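Local coordinates for peptide methionine sulfoxide reductase MsrA (Corynebacterium diphtheriae, PDB 4D7L), which reduces methionine-(S)-S-oxide in oxidised proteins back to methionine, and so probably serves as a repair enzyme, at residues I159-G163 with P164-Q168. Numbering follows the deposited sequence. Where two conformers were deposited one is given.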
ATOM      1  N   ILE A 159      -4.711  -5.538  -2.091  1.00 16.15           N
ATOM      2  CA  ILE A 159      -4.026  -5.621  -3.378  1.00 15.17           C
ATOM      3  C   ILE A 159      -4.967  -5.046  -4.431  1.00 20.62           C
ATOM      4  O   ILE A 159      -6.050  -5.595  -4.666  1.00 18.33           O
ATOM      5  CB  ILE A 159      -3.651  -7.061  -3.767  1.00 17.79           C
ATOM      6  CG1 ILE A 159      -2.732  -7.691  -2.715  1.00 23.48           C
ATOM      7  CG2 ILE A 159      -2.948  -7.074  -5.146  1.00 14.35           C
ATOM      8  CD1 ILE A 159      -2.550  -9.199  -2.891  1.00 31.16           C
ATOM      9  N   TYR A 160      -4.580  -3.937  -5.060  1.00 16.58           N
ATOM     10  CA  TYR A 160      -5.382  -3.413  -6.176  1.00 14.36           C
ATOM     11  C   TYR A 160      -4.611  -3.602  -7.472  1.00 18.07           C
ATOM     12  O   TYR A 160      -3.425  -3.321  -7.535  1.00 18.56           O
ATOM     13  CB  TYR A 160      -5.732  -1.931  -5.974  1.00 15.60           C
ATOM     14  CG  TYR A 160      -6.395  -1.642  -4.625  1.00 15.68           C
ATOM     15  CD1 TYR A 160      -7.459  -2.419  -4.168  1.00 20.32           C
ATOM     16  CD2 TYR A 160      -5.942  -0.600  -3.816  1.00 16.68           C
ATOM     17  CE1 TYR A 160      -8.071  -2.164  -2.917  1.00 14.83           C
ATOM     18  CE2 TYR A 160      -6.535  -0.338  -2.575  1.00 16.77           C
ATOM     19  CZ  TYR A 160      -7.587  -1.122  -2.142  1.00 16.14           C
ATOM     20  OH  TYR A 160      -8.152  -0.868  -0.935  1.00 18.39           O
ATOM     21  N   THR A 161      -5.284  -4.088  -8.507  1.00 17.02           N
ATOM     22  CA  THR A 161      -4.588  -4.421  -9.743  1.00 18.65           C
ATOM     23  C   THR A 161      -4.838  -3.410 -10.873  1.00 19.09           C
ATOM     24  O   THR A 161      -5.772  -2.604 -10.828  1.00 16.37           O
ATOM     25  CB  THR A 161      -4.978  -5.828 -10.210  1.00 21.52           C
ATOM     26  OG1 THR A 161      -6.396  -5.893 -10.400  1.00 15.90           O
ATOM     27  CG2 THR A 161      -4.562  -6.861  -9.169  1.00 18.41           C
ATOM     28  N   ALA A 162      -3.966  -3.427 -11.874  1.00 18.43           N
ATOM     29  CA  ALA A 162      -4.029  -2.441 -12.944  1.00 22.53           C
ATOM     30  C   ALA A 162      -3.670  -3.057 -14.292  1.00 25.57           C
ATOM     31  O   ALA A 162      -3.176  -4.186 -14.370  1.00 29.05           O
ATOM     32  CB  ALA A 162      -3.090  -1.267 -12.638  1.00 22.12           C
ATOM     33  N   GLY A 163      -3.888  -2.300 -15.356  1.00 23.59           N
ATOM     34  CA  GLY A 163      -3.510  -2.756 -16.684  1.00 28.09           C
ATOM     35  C   GLY A 163      -4.624  -3.475 -17.411  1.00 29.34           C
ATOM     36  O   GLY A 163      -5.732  -3.616 -16.893  1.00 27.03           O
ATOM     37  N   PRO A 164      -4.343  -3.916 -18.639  1.00 27.28           N
ATOM     38  CA  PRO A 164      -5.371  -4.513 -19.500  1.00 31.48           C
ATOM     39  C   PRO A 164      -5.919  -5.839 -18.968  1.00 30.74           C
ATOM     40  O   PRO A 164      -7.015  -6.246 -19.350  1.00 33.34           O
ATOM     41  CB  PRO A 164      -4.642  -4.731 -20.829  1.00 30.64           C
ATOM     42  CG  PRO A 164      -3.180  -4.636 -20.517  1.00 31.36           C
ATOM     43  CD  PRO A 164      -3.048  -3.744 -19.318  1.00 27.27           C
ATOM     44  N   ASN A 165      -5.154  -6.510 -18.115  1.00 25.80           N
ATOM     45  CA  ASN A 165      -5.607  -7.762 -17.530  1.00 27.68           C
ATOM     46  C   ASN A 165      -5.922  -7.622 -16.043  1.00 22.56           C
ATOM     47  O   ASN A 165      -5.796  -8.591 -15.302  1.00 24.16           O
ATOM     48  CB  ASN A 165      -4.568  -8.862 -17.753  1.00 29.77           C
ATOM     49  CG  ASN A 165      -4.401  -9.196 -19.217  1.00 42.68           C
ATOM     50  OD1 ASN A 165      -3.533  -8.655 -19.888  1.00 41.00           O
ATOM     51  ND2 ASN A 165      -5.249 -10.075 -19.721  1.00 46.06           N
ATOM     52  N   ALA A 166      -6.335  -6.423 -15.616  1.00 26.27           N
ATOM     53  CA  ALA A 166      -6.504  -6.140 -14.175  1.00 18.40           C
ATOM     54  C   ALA A 166      -7.444  -7.120 -13.459  1.00 21.05           C
ATOM     55  O   ALA A 166      -7.160  -7.541 -12.334  1.00 20.26           O
ATOM     56  CB  ALA A 166      -7.009  -4.696 -13.967  1.00 15.87           C
ATOM     57  N   GLU A 167      -8.560  -7.493 -14.081  0.53 18.15           N
ATOM     58  CA  GLU A 167      -9.472  -8.416 -13.405  0.53 23.33           C
ATOM     59  C   GLU A 167      -8.894  -9.832 -13.351  0.53 22.62           C
ATOM     60  O   GLU A 167      -9.071 -10.534 -12.357  0.53 23.32           O
ATOM     61  CB  GLU A 167     -10.854  -8.424 -14.072  0.53 28.79           C
ATOM     62  CG  GLU A 167     -11.831  -9.455 -13.480  0.53 34.33           C
ATOM     63  CD  GLU A 167     -11.917  -9.408 -11.948  0.53 33.19           C
ATOM     64  OE1 GLU A 167     -11.981  -8.299 -11.369  0.53 26.08           O
ATOM     65  OE2 GLU A 167     -11.913 -10.491 -11.321  0.53 30.06           O
ATOM     66  N   GLN A 168      -8.196 -10.251 -14.404  0.97 21.76           N
ATOM     67  CA  GLN A 168      -7.517 -11.539 -14.371  0.97 22.51           C
ATOM     68  C   GLN A 168      -6.412 -11.549 -13.309  0.97 27.40           C
ATOM     69  O   GLN A 168      -6.228 -12.554 -12.599  0.97 22.16           O
ATOM     70  CB  GLN A 168      -6.912 -11.887 -15.739  0.97 28.15           C
ATOM     71  CG  GLN A 168      -7.935 -12.165 -16.830  0.97 44.24           C
ATOM     72  CD  GLN A 168      -8.655 -10.905 -17.337  0.97 62.13           C
ATOM     73  OE1 GLN A 168      -8.262  -9.771 -17.034  0.97 55.44           O
ATOM     74  NE2 GLN A 168      -9.724 -11.110 -18.107  0.97 71.32           N
TER
HETATM   75  O   HOH W   1      -3.014  -6.090 -16.401  1.00 31.14           O
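With chi1 at 58°, Thr-161 holds OG1 between its own backbone N and carbonyl carbon, turned to the start of the helix, where it touches the backbone of Ala-166. From here the hydroxyl donates a hydrogen bond to Ala-166 O, with OG1 to O at 2.7 Å. It meets that oxygen from above the carbonyl plane, tying the last residue of the strand to the first turn of the helix. The Thr-161 side chain also packs on Gln-169 and Ala-170 of the helix. The chain reverses just beyond. Gly-163, at phi 92° and psi 180°, takes a conformation open mainly to glycine, and it opens a type I beta turn with Pro-164 and Asn-165 in its middle. The turn is closed by Ala-166 N donating to Gly-163 O at 3.1 Å, a bent bond. The methyl of Ala-166 points back at the loop, its CB 3.7 Å from Ala-162 C, and also touches Pro-198. A water bridges the bend, donating to Ala-162 O and accepting from Asn-165 N, each at 2.8 Å. The whole arrangement is the tight strand-to-helix connection of a beta-alpha-beta crossover, in which strand 158-161 leads through helix 166-186 to the parallel neighbouring strand 195-198.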